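Local coordinates for RagB/SusD family nutrient uptake outer membrane protein (Bacteroides thetaiotaomicron, PDB 7KV2) that probably binds beta-glucan at the cell surface as a SusD-family lipoprotein of the outer membrane and serves nutrient uptake, at residues 147-152 with 195-200; 310-315 with 348-353; 326-331 with 341-346. All coordinates share one frame; numbering follows the deposited sequence.

Overall arrangement
Interaction 1 lies on the opposite side of the chain's centre from the other two, its centre about 47 Å from that of interaction 2 and about 39 Å from that of interaction 3. It joins two long helices, and its middle is apolar while one edge is open and charged. Interaction 2 is a partly buried surface contact between a loop and helix 346-355. Interaction 3 is more buried and sets helix 326-331 against strand 343-345. The last two touch through W344, and the strand runs directly into helix 346-355. Along the chain, interaction 3 is nested inside the loop that interaction 2 closes. No direct hydrogen bond crosses any of the three; a water links Y329 and N345 in interaction 3, weakly at the tyrosine.

Interaction 1: residues 147-152 with 195-200; sequences VIALRV and EEVIQL
I148 and V197 meet, but no polar bond crosses between 147-152 and 195-200. The shortest within them are backbone bonds: R151 N to V147 O and Q199 N to E195 O, both 2.9 Å. The contact is a near-antiparallel helix pair in the alpha-helical, TPR-related part of the SusD fold. The two short axes approach to 9.7 Å, and their directions differ by 153°. What crosses between them is a small apolar patch.

One methyl carries most of it. V197 CG2 lies 3.6 Å from I148 CG2, and it is equally near I148 CB. The two side chains pass side by side, pointing opposite ways, and the methyl lies alongside the beta-branch of I148. V197 has CG1 anti to its backbone N (chi1 160°), which places CG2 opposite the carbonyl carbon and on the side facing helix 137-162. In I148 it is CG2 that stands anti to the backbone N, and that branch meets the valine. The longer branch goes toward E196, where I148 CD1 comes within 4.5 Å of E196 OE1.

That margin is the more open one. R151 NH2 is 6.3 Å from E196 OE1, too far for a salt bridge, so any attraction between them is probably weak. R151 instead bonds N123 of helix 110-130. On the buried margin, V220 of helix 217-231 touches both A149 and V197, so a third helix closes the patch. V147 and L150 pack on helix 110-130.

The small A149 probably lets V197 come close to the helix backbone. V197 CG2 is 4.5 Å from A149 CB but 3.9 Å from A149 N.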
ATOM      1  N   VAL A 147      18.639   2.827  -5.164  1.00 25.34           N
ATOM      2  CA  VAL A 147      18.084   4.200  -5.039  1.00 24.65           C
ATOM      3  C   VAL A 147      17.324   4.594  -6.302  1.00 23.24           C
ATOM      4  O   VAL A 147      16.388   5.329  -6.126  1.00 24.01           O
ATOM      5  CB  VAL A 147      19.131   5.248  -4.605  1.00 28.72           C
ATOM      6  CG1 VAL A 147      19.793   4.829  -3.300  1.00 29.26           C
ATOM      7  CG2 VAL A 147      20.163   5.535  -5.694  1.00 28.59           C
ATOM      8  N   ILE A 148      17.641   4.122  -7.513  1.00 23.86           N
ATOM      9  CA  ILE A 148      16.796   4.481  -8.685  1.00 25.71           C
ATOM     10  C   ILE A 148      15.432   3.769  -8.554  1.00 26.27           C
ATOM     11  O   ILE A 148      14.388   4.355  -8.864  1.00 23.69           O
ATOM     12  CB  ILE A 148      17.499   4.156 -10.013  1.00 27.76           C
ATOM     13  CG1 ILE A 148      18.805   4.944 -10.189  1.00 31.74           C
ATOM     14  CG2 ILE A 148      16.531   4.405 -11.155  1.00 28.34           C
ATOM     15  CD1 ILE A 148      19.629   4.463 -11.387  1.00 36.52           C
ATOM     16  N   ALA A 149      15.421   2.533  -8.072  1.00 24.78           N
ATOM     17  CA  ALA A 149      14.171   1.771  -7.898  1.00 22.92           C
ATOM     18  C   ALA A 149      13.343   2.426  -6.797  1.00 21.46           C
ATOM     19  O   ALA A 149      12.137   2.613  -7.018  1.00 20.90           O
ATOM     20  CB  ALA A 149      14.473   0.322  -7.575  1.00 24.59           C
ATOM     21  N   LEU A 150      13.952   2.780  -5.665  1.00 22.15           N
ATOM     22  CA  LEU A 150      13.253   3.537  -4.588  1.00 20.94           C
ATOM     23  C   LEU A 150      12.729   4.848  -5.152  1.00 23.87           C
ATOM     24  O   LEU A 150      11.621   5.270  -4.790  1.00 20.56           O
ATOM     25  CB  LEU A 150      14.172   3.777  -3.400  1.00 21.07           C
ATOM     26  CG  LEU A 150      14.448   2.554  -2.515  1.00 22.42           C
ATOM     27  CD1 LEU A 150      15.562   2.889  -1.536  1.00 22.94           C
ATOM     28  CD2 LEU A 150      13.202   2.110  -1.741  1.00 22.41           C
ATOM     29  N   ARG A 151      13.497   5.500  -6.026  1.00 22.75           N
ATOM     30  CA  ARG A 151      13.051   6.818  -6.518  1.00 21.77           C
ATOM     31  C   ARG A 151      11.757   6.656  -7.315  1.00 20.11           C
ATOM     32  O   ARG A 151      10.882   7.477  -7.139  1.00 21.60           O
ATOM     33  CB  ARG A 151      14.135   7.480  -7.376  1.00 25.07           C
ATOM     34  CG  ARG A 151      13.804   8.915  -7.741  1.00 25.70           C
ATOM     35  CD  ARG A 151      15.058   9.671  -8.213  1.00 28.95           C
ATOM     36  NE  ARG A 151      15.544   9.109  -9.461  1.00 31.61           N
ATOM     37  CZ  ARG A 151      16.789   9.262  -9.943  1.00 35.72           C
ATOM     38  NH1 ARG A 151      17.692   9.952  -9.275  1.00 34.99           N
ATOM     39  NH2 ARG A 151      17.121   8.701 -11.083  1.00 38.81           N
ATOM     40  N   VAL A 152      11.644   5.631  -8.152  1.00 21.21           N
ATOM     41  CA  VAL A 152      10.423   5.332  -8.950  1.00 21.60           C
ATOM     42  C   VAL A 152       9.289   4.986  -7.974  1.00 21.15           C
ATOM     43  O   VAL A 152       8.145   5.431  -8.221  1.00 23.87           O
ATOM     44  CB  VAL A 152      10.677   4.228  -9.987  1.00 23.22           C
ATOM     45  CG1 VAL A 152       9.407   3.867 -10.751  1.00 24.82           C
ATOM     46  CG2 VAL A 152      11.770   4.633 -10.985  1.00 25.28           C
ATOM     47  N   GLU A 195      13.700   0.247 -16.419  1.00 29.29           N
ATOM     48  CA  GLU A 195      14.419  -0.484 -17.503  1.00 29.96           C
ATOM     49  C   GLU A 195      15.925  -0.452 -17.200  1.00 29.60           C
ATOM     50  O   GLU A 195      16.580  -1.499 -17.289  1.00 30.68           O
ATOM     51  CB  GLU A 195      14.079   0.125 -18.861  1.00 31.78           C
ATOM     52  CG  GLU A 195      12.678  -0.228 -19.330  1.00 34.08           C
ATOM     53  CD  GLU A 195      12.111   0.496 -20.556  1.00 38.38           C
ATOM     54  OE1 GLU A 195      12.700   1.499 -21.000  1.00 36.17           O
ATOM     55  OE2 GLU A 195      11.054   0.050 -21.034  1.00 37.78           O
ATOM     56  N   GLU A 196      16.437   0.704 -16.802  1.00 32.87           N
ATOM     57  CA  GLU A 196      17.882   0.889 -16.499  1.00 33.88           C
ATOM     58  C   GLU A 196      18.276   0.043 -15.300  1.00 32.21           C
ATOM     59  O   GLU A 196      19.379  -0.513 -15.297  1.00 29.90           O
ATOM     60  CB  GLU A 196      18.192   2.332 -16.143  1.00 37.04           C
ATOM     61  CG  GLU A 196      18.139   3.255 -17.329  1.00 41.17           C
ATOM     62  CD  GLU A 196      18.342   4.699 -16.914  1.00 48.45           C
ATOM     63  OE1 GLU A 196      18.859   4.934 -15.777  1.00 52.09           O
ATOM     64  OE2 GLU A 196      17.958   5.582 -17.706  1.00 56.01           O
ATOM     65  N   VAL A 197      17.457   0.042 -14.252  1.00 27.73           N
ATOM     66  CA  VAL A 197      17.755  -0.753 -13.038  1.00 25.71           C
ATOM     67  C   VAL A 197      17.777  -2.226 -13.444  1.00 23.61           C
ATOM     68  O   VAL A 197      18.666  -2.968 -12.978  1.00 29.71           O
ATOM     69  CB  VAL A 197      16.699  -0.516 -11.937  1.00 25.95           C
ATOM     70  CG1 VAL A 197      16.716  -1.654 -10.949  1.00 26.22           C
ATOM     71  CG2 VAL A 197      16.892   0.830 -11.286  1.00 26.74           C
ATOM     72  N   ILE A 198      16.806  -2.662 -14.241  1.00 24.50           N
ATOM     73  CA  ILE A 198      16.715  -4.091 -14.647  1.00 25.39           C
ATOM     74  C   ILE A 198      17.993  -4.423 -15.428  1.00 30.94           C
ATOM     75  O   ILE A 198      18.585  -5.497 -15.207  1.00 26.12           O
ATOM     76  CB  ILE A 198      15.426  -4.345 -15.442  1.00 29.93           C
ATOM     77  CG1 ILE A 198      14.201  -4.262 -14.505  1.00 31.46           C
ATOM     78  CG2 ILE A 198      15.484  -5.676 -16.170  1.00 30.58           C
ATOM     79  CD1 ILE A 198      12.847  -4.113 -15.191  1.00 30.85           C
ATOM     80  N   GLN A 199      18.401  -3.517 -16.309  1.00 30.77           N
ATOM     81  CA  GLN A 199      19.558  -3.776 -17.208  1.00 31.45           C
ATOM     82  C   GLN A 199      20.870  -3.760 -16.414  1.00 37.85           C
ATOM     83  O   GLN A 199      21.842  -4.328 -16.928  1.00 37.26           O
ATOM     84  CB  GLN A 199      19.560  -2.756 -18.342  1.00 31.44           C
ATOM     85  CG  GLN A 199      18.393  -2.938 -19.296  1.00 35.54           C
ATOM     86  CD  GLN A 199      18.274  -1.769 -20.247  1.00 39.02           C
ATOM     87  OE1 GLN A 199      19.151  -0.920 -20.301  1.00 46.67           O
ATOM     88  NE2 GLN A 199      17.179  -1.694 -20.981  1.00 41.77           N
ATOM     89  N   LEU A 200      20.949  -3.134 -15.231  1.00 35.69           N
ATOM     90  CA  LEU A 200      22.196  -3.197 -14.419  1.00 36.10           C
ATOM     91  C   LEU A 200      22.481  -4.664 -14.042  1.00 36.80           C
ATOM     92  O   LEU A 200      23.658  -5.012 -13.872  1.00 31.99           O
ATOM     93  CB  LEU A 200      22.093  -2.306 -13.175  1.00 34.72           C
ATOM     94  CG  LEU A 200      22.209  -0.805 -13.435  1.00 36.10           C
ATOM     95  CD1 LEU A 200      21.808  -0.023 -12.196  1.00 38.29           C
ATOM     96  CD2 LEU A 200      23.620  -0.409 -13.868  1.00 34.10           C
TER

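Interaction 2: residues 310-315 with 348-353; sequences NGTDNH and AVLDAH
The carboxylate of D313 meets V349, and the backbone of the same aspartate borders the ring of H315. At the edge of that imidazole, in its plane, lies the carbonyl carbon of D313. The ring of W344 stacks with the H315 imidazole. H315 ND1 donates to D313 O at 2.8 Å, with an N-H...O angle of 160°. The oxygen lies near the ring plane, but the donor stands 51° out of the plane of the carbonyl. This bond fixes the turn of the ring. H315 NE2 bonds E376, so both ring nitrogens are engaged.

V349 lies roughly perpendicular to the D313 side chain. Its two methyls take different parts of the aspartate: V349 CG1 is 3.7 Å from D313 CB, and V349 CG2 is 3.5 Å from D313 OD2. The aspartate holds CG anti to its backbone N (chi1 -162°), which carries the carboxylate toward helix 346-355; D313 OD2 also accepts a hydrogen bond from NE1 of W344, in strand 343-345. Replacing V349 by an alanine would probably open a gap beside D313 CB and OD2 and leave the D313-W344 bond less shielded on that side.

T312 makes the second touch, with CG2 3.9 Å from L350 CD2. The hydroxyl of T312 is occupied elsewhere, at P309 O, and the methyl is left to meet the leucine.

G311 to N314 form a turn close to type II, closed by N314 N to G311 O. The loop is braced from within by G311 N to H315 O, 3.0 Å, and tied outward by backbone bonds between N314 and T382. It runs between helices 299-303 and 326-331 and packs on the flank of helix 346-355, just past strand 343-345.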
ATOM      1  N   ASN A 310      -9.362  -4.018  25.654  1.00 21.36           N
ATOM      2  CA  ASN A 310      -8.022  -4.584  25.358  1.00 22.25           C
ATOM      3  C   ASN A 310      -7.923  -6.033  25.881  1.00 24.14           C
ATOM      4  O   ASN A 310      -8.184  -6.293  27.089  1.00 21.84           O
ATOM      5  CB  ASN A 310      -6.921  -3.695  25.924  1.00 24.59           C
ATOM      6  CG  ASN A 310      -6.557  -2.548  25.021  1.00 24.06           C
ATOM      7  OD1 ASN A 310      -7.186  -2.353  23.979  1.00 20.91           O
ATOM      8  ND2 ASN A 310      -5.549  -1.794  25.427  1.00 23.76           N
ATOM      9  N   GLY A 311      -7.552  -6.938  24.991  1.00 23.65           N
ATOM     10  CA  GLY A 311      -7.313  -8.365  25.291  1.00 23.64           C
ATOM     11  C   GLY A 311      -8.506  -9.234  24.995  1.00 23.55           C
ATOM     12  O   GLY A 311      -8.292 -10.462  24.803  1.00 22.87           O
ATOM     13  N   THR A 312      -9.726  -8.679  24.942  1.00 22.60           N
ATOM     14  CA  THR A 312     -10.938  -9.433  24.550  1.00 22.86           C
ATOM     15  C   THR A 312     -10.755  -9.961  23.114  1.00 24.00           C
ATOM     16  O   THR A 312     -10.475  -9.139  22.185  1.00 20.11           O
ATOM     17  CB  THR A 312     -12.210  -8.602  24.751  1.00 24.60           C
ATOM     18  OG1 THR A 312     -12.294  -8.239  26.132  1.00 25.23           O
ATOM     19  CG2 THR A 312     -13.474  -9.340  24.389  1.00 26.50           C
ATOM     20  N   ASP A 313     -10.811 -11.281  22.928  1.00 21.03           N
ATOM     21  CA  ASP A 313     -10.542 -11.927  21.614  1.00 21.60           C
ATOM     22  C   ASP A 313      -9.133 -11.545  21.124  1.00 20.39           C
ATOM     23  O   ASP A 313      -8.880 -11.637  19.895  1.00 18.55           O
ATOM     24  CB  ASP A 313     -11.639 -11.556  20.592  1.00 22.58           C
ATOM     25  CG  ASP A 313     -11.690 -12.488  19.388  1.00 26.70           C
ATOM     26  OD1 ASP A 313     -11.446 -13.684  19.579  1.00 24.82           O
ATOM     27  OD2 ASP A 313     -11.915 -12.011  18.240  1.00 23.33           O
ATOM     28  N   ASN A 314      -8.188 -11.236  22.035  1.00 20.88           N
ATOM     29  CA  ASN A 314      -6.780 -10.938  21.693  1.00 21.22           C
ATOM     30  C   ASN A 314      -6.727  -9.795  20.678  1.00 20.83           C
ATOM     31  O   ASN A 314      -5.798  -9.747  19.906  1.00 17.30           O
ATOM     32  CB  ASN A 314      -6.038 -12.156  21.149  1.00 27.89           C
ATOM     33  CG  ASN A 314      -5.739 -13.161  22.248  1.00 31.73           C
ATOM     34  OD1 ASN A 314      -5.794 -14.356  22.001  1.00 43.13           O
ATOM     35  ND2 ASN A 314      -5.367 -12.692  23.426  1.00 34.67           N
ATOM     36  N   HIS A 315      -7.684  -8.887  20.760  1.00 18.13           N
ATOM     37  CA  HIS A 315      -7.656  -7.616  19.991  1.00 18.77           C
ATOM     38  C   HIS A 315      -7.523  -6.475  20.972  1.00 18.71           C
ATOM     39  O   HIS A 315      -8.108  -6.573  22.096  1.00 17.27           O
ATOM     40  CB  HIS A 315      -8.945  -7.478  19.164  1.00 16.23           C
ATOM     41  CG  HIS A 315      -8.962  -8.293  17.912  1.00 17.51           C
ATOM     42  ND1 HIS A 315      -9.083  -9.672  17.903  1.00 17.71           N
ATOM     43  CD2 HIS A 315      -8.837  -7.913  16.621  1.00 16.96           C
ATOM     44  CE1 HIS A 315      -9.059 -10.105  16.651  1.00 19.60           C
ATOM     45  NE2 HIS A 315      -8.928  -9.030  15.820  1.00 17.47           N
ATOM     46  N   ALA A 348     -20.015  -9.075  16.929  1.00 23.34           N
ATOM     47  CA  ALA A 348     -20.423 -10.489  17.147  1.00 24.01           C
ATOM     48  C   ALA A 348     -19.632 -11.065  18.318  1.00 25.81           C
ATOM     49  O   ALA A 348     -20.200 -11.841  19.141  1.00 26.02           O
ATOM     50  CB  ALA A 348     -20.238 -11.299  15.886  1.00 27.25           C
ATOM     51  N   VAL A 349     -18.358 -10.696  18.440  1.00 23.35           N
ATOM     52  CA  VAL A 349     -17.472 -11.169  19.544  1.00 25.88           C
ATOM     53  C   VAL A 349     -18.065 -10.733  20.894  1.00 28.53           C
ATOM     54  O   VAL A 349     -18.184 -11.569  21.826  1.00 24.85           O
ATOM     55  CB  VAL A 349     -16.039 -10.644  19.343  1.00 25.42           C
ATOM     56  CG1 VAL A 349     -15.207 -10.771  20.598  1.00 27.52           C
ATOM     57  CG2 VAL A 349     -15.370 -11.316  18.146  1.00 27.36           C
ATOM     58  N   LEU A 350     -18.453  -9.471  21.011  1.00 24.67           N
ATOM     59  CA  LEU A 350     -19.032  -8.993  22.279  1.00 26.83           C
ATOM     60  C   LEU A 350     -20.430  -9.600  22.502  1.00 28.25           C
ATOM     61  O   LEU A 350     -20.743  -9.870  23.662  1.00 30.63           O
ATOM     62  CB  LEU A 350     -19.050  -7.464  22.273  1.00 25.44           C
ATOM     63  CG  LEU A 350     -17.681  -6.775  22.200  1.00 23.56           C
ATOM     64  CD1 LEU A 350     -17.811  -5.294  22.498  1.00 24.44           C
ATOM     65  CD2 LEU A 350     -16.660  -7.378  23.146  1.00 22.79           C
ATOM     66  N   ASP A 351     -21.264  -9.731  21.470  1.00 28.09           N
ATOM     67  CA  ASP A 351     -22.624 -10.323  21.560  1.00 30.91           C
ATOM     68  C   ASP A 351     -22.464 -11.721  22.155  1.00 34.71           C
ATOM     69  O   ASP A 351     -23.215 -12.052  23.092  1.00 35.51           O
ATOM     70  CB  ASP A 351     -23.347 -10.418  20.208  1.00 28.65           C
ATOM     71  CG  ASP A 351     -23.702  -9.089  19.570  1.00 31.72           C
ATOM     72  OD1 ASP A 351     -23.695  -8.084  20.286  1.00 32.70           O
ATOM     73  OD2 ASP A 351     -23.981  -9.069  18.346  1.00 31.78           O
ATOM     74  N   ALA A 352     -21.482 -12.484  21.676  1.00 34.23           N
ATOM     75  CA  ALA A 352     -21.217 -13.866  22.139  1.00 37.31           C
ATOM     76  C   ALA A 352     -20.801 -13.831  23.614  1.00 41.49           C
ATOM     77  O   ALA A 352     -21.403 -14.572  24.438  1.00 38.73           O
ATOM     78  CB  ALA A 352     -20.164 -14.524  21.288  1.00 34.84           C
ATOM     79  N   HIS A 353     -19.796 -13.007  23.917  1.00 38.93           N
ATOM     80  CA  HIS A 353     -19.270 -12.769  25.279  1.00 41.74           C
ATOM     81  C   HIS A 353     -20.406 -12.484  26.264  1.00 41.81           C
ATOM     82  O   HIS A 353     -20.351 -13.037  27.387  1.00 42.49           O
ATOM     83  CB  HIS A 353     -18.307 -11.592  25.326  1.00 40.98           C
ATOM     84  CG  HIS A 353     -17.778 -11.415  26.701  1.00 41.03           C
ATOM     85  ND1 HIS A 353     -18.439 -10.655  27.646  1.00 36.51           N
ATOM     86  CD2 HIS A 353     -16.709 -11.975  27.308  1.00 43.45           C
ATOM     87  CE1 HIS A 353     -17.758 -10.695  28.769  1.00 41.06           C
ATOM     88  NE2 HIS A 353     -16.690 -11.511  28.593  1.00 45.82           N
TER

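Interaction 3: residues 326-331 with 341-346; sequences KETYER and ATCWNA
C343 packs tightly against helix 326-331, with its sulfur set over the helix backbone. C343 SG is 3.8 Å from Y329 CA and 4.1 Å from T328 CG2. The sulfur stands anti to its own carbonyl carbon (chi1 -48°), and this directs it at the helix. The hydroxyl of T328 bonds D80 O, and its methyl is the part that meets the sulfur. C343 CB comes to the rim of the Y329 ring, roughly level with it, 3.9 Å from Y329 CD1. F373 of strand 373-375, the partner of strand 343-345, stacks with that ring and also touches C343.

Toward the tyrosine hydroxyl the fit is looser, and a water fills in. N345 ND2 donates to this water at 3.0 Å, while the bond between the water and Y329 OH is weak. The other end of the N345 amide is engaged too: N345 is the N-cap of helix 346-355, its OD1 bonding A348 N.

Helix and strand are therefore joined here by thiol and hydrocarbon packing in the buried part and only weakly by one water farther out. With no direct hydrogen bond across, the match of shapes probably does most to set their spacing.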
ATOM      1  N   LYS A 326     -20.351  -3.444   5.601  1.00 19.53           N
ATOM      2  CA  LYS A 326     -21.197  -4.662   5.652  1.00 19.94           C
ATOM      3  C   LYS A 326     -21.190  -5.329   4.275  1.00 18.72           C
ATOM      4  O   LYS A 326     -21.070  -6.575   4.212  1.00 16.92           O
ATOM      5  CB  LYS A 326     -22.609  -4.290   6.104  1.00 23.24           C
ATOM      6  CG  LYS A 326     -23.592  -5.439   6.272  1.00 31.38           C
ATOM      7  CD  LYS A 326     -24.996  -4.984   6.673  1.00 36.73           C
ATOM      8  CE  LYS A 326     -25.917  -6.143   6.992  1.00 43.84           C
ATOM      9  NZ  LYS A 326     -27.300  -5.682   7.259  1.00 51.41           N
ATOM     10  N   GLU A 327     -21.251  -4.550   3.195  1.00 18.95           N
ATOM     11  CA  GLU A 327     -21.316  -5.118   1.828  1.00 19.95           C
ATOM     12  C   GLU A 327     -20.032  -5.890   1.502  1.00 20.66           C
ATOM     13  O   GLU A 327     -20.095  -6.834   0.703  1.00 20.06           O
ATOM     14  CB  GLU A 327     -21.584  -4.015   0.806  1.00 21.92           C
ATOM     15  CG  GLU A 327     -22.967  -3.369   0.999  1.00 24.08           C
ATOM     16  CD  GLU A 327     -23.178  -2.494   2.242  1.00 23.40           C
ATOM     17  OE1 GLU A 327     -22.211  -1.902   2.767  1.00 23.65           O
ATOM     18  OE2 GLU A 327     -24.324  -2.342   2.658  1.00 22.94           O
ATOM     19  N   THR A 328     -18.896  -5.506   2.088  1.00 19.76           N
ATOM     20  CA  THR A 328     -17.611  -6.215   1.877  1.00 17.39           C
ATOM     21  C   THR A 328     -17.723  -7.602   2.490  1.00 16.16           C
ATOM     22  O   THR A 328     -17.462  -8.599   1.816  1.00 16.63           O
ATOM     23  CB  THR A 328     -16.441  -5.399   2.454  1.00 17.13           C
ATOM     24  OG1 THR A 328     -16.342  -4.185   1.709  1.00 17.64           O
ATOM     25  CG2 THR A 328     -15.148  -6.151   2.398  1.00 17.51           C
ATOM     26  N   TYR A 329     -18.229  -7.679   3.690  1.00 17.36           N
ATOM     27  CA  TYR A 329     -18.417  -9.004   4.334  1.00 18.91           C
ATOM     28  C   TYR A 329     -19.377  -9.891   3.512  1.00 20.96           C
ATOM     29  O   TYR A 329     -19.087 -11.128   3.304  1.00 20.97           O
ATOM     30  CB  TYR A 329     -18.948  -8.813   5.738  1.00 19.02           C
ATOM     31  CG  TYR A 329     -19.261 -10.110   6.431  1.00 21.32           C
ATOM     32  CD1 TYR A 329     -18.301 -10.783   7.156  1.00 21.08           C
ATOM     33  CD2 TYR A 329     -20.553 -10.618   6.418  1.00 26.88           C
ATOM     34  CE1 TYR A 329     -18.623 -11.939   7.857  1.00 23.67           C
ATOM     35  CE2 TYR A 329     -20.877 -11.792   7.083  1.00 28.21           C
ATOM     36  CZ  TYR A 329     -19.907 -12.456   7.804  1.00 28.00           C
ATOM     37  OH  TYR A 329     -20.259 -13.613   8.465  1.00 27.44           O
ATOM     38  N   GLU A 330     -20.472  -9.303   3.040  1.00 21.73           N
ATOM     39  CA  GLU A 330     -21.550 -10.025   2.298  1.00 22.44           C
ATOM     40  C   GLU A 330     -21.123 -10.466   0.900  1.00 22.46           C
ATOM     41  O   GLU A 330     -21.772 -11.363   0.395  1.00 21.16           O
ATOM     42  CB  GLU A 330     -22.788  -9.136   2.158  1.00 23.74           C
ATOM     43  CG  GLU A 330     -23.419  -8.848   3.482  1.00 25.80           C
ATOM     44  CD  GLU A 330     -24.651  -7.951   3.417  1.00 30.76           C
ATOM     45  OE1 GLU A 330     -24.755  -7.126   2.463  1.00 33.74           O
ATOM     46  OE2 GLU A 330     -25.446  -8.040   4.383  1.00 35.95           O
ATOM     47  N   ARG A 331     -20.061  -9.921   0.292  1.00 20.70           N
ATOM     48  CA  ARG A 331     -19.700 -10.287  -1.105  1.00 22.89           C
ATOM     49  C   ARG A 331     -18.967 -11.634  -1.106  1.00 22.92           C
ATOM     50  O   ARG A 331     -18.970 -12.289  -2.170  1.00 24.58           O
ATOM     51  CB  ARG A 331     -18.986  -9.131  -1.819  1.00 27.55           C
ATOM     52  CG  ARG A 331     -17.464  -9.151  -1.864  1.00 30.64           C
ATOM     53  CD  ARG A 331     -16.867  -8.105  -2.831  1.00 27.00           C
ATOM     54  NE  ARG A 331     -17.430  -6.762  -2.581  1.00 26.40           N
ATOM     55  CZ  ARG A 331     -16.844  -5.801  -1.839  1.00 28.28           C
ATOM     56  NH1 ARG A 331     -15.677  -6.009  -1.249  1.00 25.37           N
ATOM     57  NH2 ARG A 331     -17.435  -4.627  -1.689  1.00 23.98           N
ATOM     58  N   ALA A 341     -10.592 -13.322   7.376  1.00 16.57           N
ATOM     59  CA  ALA A 341      -9.223 -12.789   7.456  1.00 15.27           C
ATOM     60  C   ALA A 341      -9.244 -11.290   7.120  1.00 13.68           C
ATOM     61  O   ALA A 341      -8.253 -10.602   7.419  1.00 14.14           O
ATOM     62  CB  ALA A 341      -8.306 -13.493   6.514  1.00 15.31           C
ATOM     63  N   THR A 342     -10.295 -10.858   6.430  1.00 14.33           N
ATOM     64  CA  THR A 342     -10.482  -9.439   6.005  1.00 14.67           C
ATOM     65  C   THR A 342     -11.363  -8.722   7.022  1.00 15.22           C
ATOM     66  O   THR A 342     -11.057  -7.536   7.357  1.00 16.95           O
ATOM     67  CB  THR A 342     -11.069  -9.336   4.591  1.00 14.55           C
ATOM     68  OG1 THR A 342     -10.144  -9.957   3.688  1.00 14.50           O
ATOM     69  CG2 THR A 342     -11.372  -7.914   4.181  1.00 13.53           C
ATOM     70  N   CYS A 343     -12.463  -9.342   7.429  1.00 14.49           N
ATOM     71  CA  CYS A 343     -13.578  -8.675   8.160  1.00 14.99           C
ATOM     72  C   CYS A 343     -13.660  -9.290   9.558  1.00 16.47           C
ATOM     73  O   CYS A 343     -14.121 -10.408   9.680  1.00 18.38           O
ATOM     74  CB  CYS A 343     -14.901  -8.890   7.437  1.00 15.64           C
ATOM     75  SG  CYS A 343     -14.894  -8.567   5.663  1.00 18.24           S
ATOM     76  N   TRP A 344     -13.200  -8.582  10.584  1.00 17.31           N
ATOM     77  CA  TRP A 344     -13.250  -9.059  11.980  1.00 17.78           C
ATOM     78  C   TRP A 344     -14.553  -8.517  12.556  1.00 18.66           C
ATOM     79  O   TRP A 344     -14.738  -7.306  12.552  1.00 16.61           O
ATOM     80  CB  TRP A 344     -12.018  -8.638  12.781  1.00 19.14           C
ATOM     81  CG  TRP A 344     -12.165  -8.917  14.240  1.00 19.74           C
ATOM     82  CD1 TRP A 344     -12.409 -10.127  14.830  1.00 21.66           C
ATOM     83  CD2 TRP A 344     -12.090  -7.963  15.304  1.00 19.30           C
ATOM     84  NE1 TRP A 344     -12.469  -9.991  16.193  1.00 22.82           N
ATOM     85  CE2 TRP A 344     -12.253  -8.672  16.512  1.00 18.07           C
ATOM     86  CE3 TRP A 344     -11.815  -6.594  15.363  1.00 19.44           C
ATOM     87  CZ2 TRP A 344     -12.287  -8.036  17.748  1.00 18.39           C
ATOM     88  CZ3 TRP A 344     -11.781  -5.979  16.597  1.00 19.86           C
ATOM     89  CH2 TRP A 344     -12.018  -6.687  17.773  1.00 17.28           C
ATOM     90  N   ASN A 345     -15.479  -9.412  12.901  1.00 18.54           N
ATOM     91  CA  ASN A 345     -16.810  -9.050  13.437  1.00 20.01           C
ATOM     92  C   ASN A 345     -16.668  -8.768  14.931  1.00 22.20           C
ATOM     93  O   ASN A 345     -17.019  -9.645  15.800  1.00 20.73           O
ATOM     94  CB  ASN A 345     -17.821 -10.156  13.117  1.00 24.22           C
ATOM     95  CG  ASN A 345     -19.252  -9.694  13.270  1.00 24.09           C
ATOM     96  OD1 ASN A 345     -19.518  -8.675  13.899  1.00 23.30           O
ATOM     97  ND2 ASN A 345     -20.166 -10.432  12.648  1.00 26.47           N
ATOM     98  N   ALA A 346     -16.185  -7.576  15.254  1.00 21.14           N
ATOM     99  CA  ALA A 346     -15.966  -7.118  16.631  1.00 18.90           C
ATOM    100  C   ALA A 346     -17.274  -7.205  17.405  1.00 20.55           C
ATOM    101  O   ALA A 346     -17.225  -7.604  18.596  1.00 20.66           O
ATOM    102  CB  ALA A 346     -15.453  -5.706  16.642  1.00 18.31           C
TER
HETATM  103  O   HOH W   1     -18.904 -12.622  11.090  1.00 37.12           O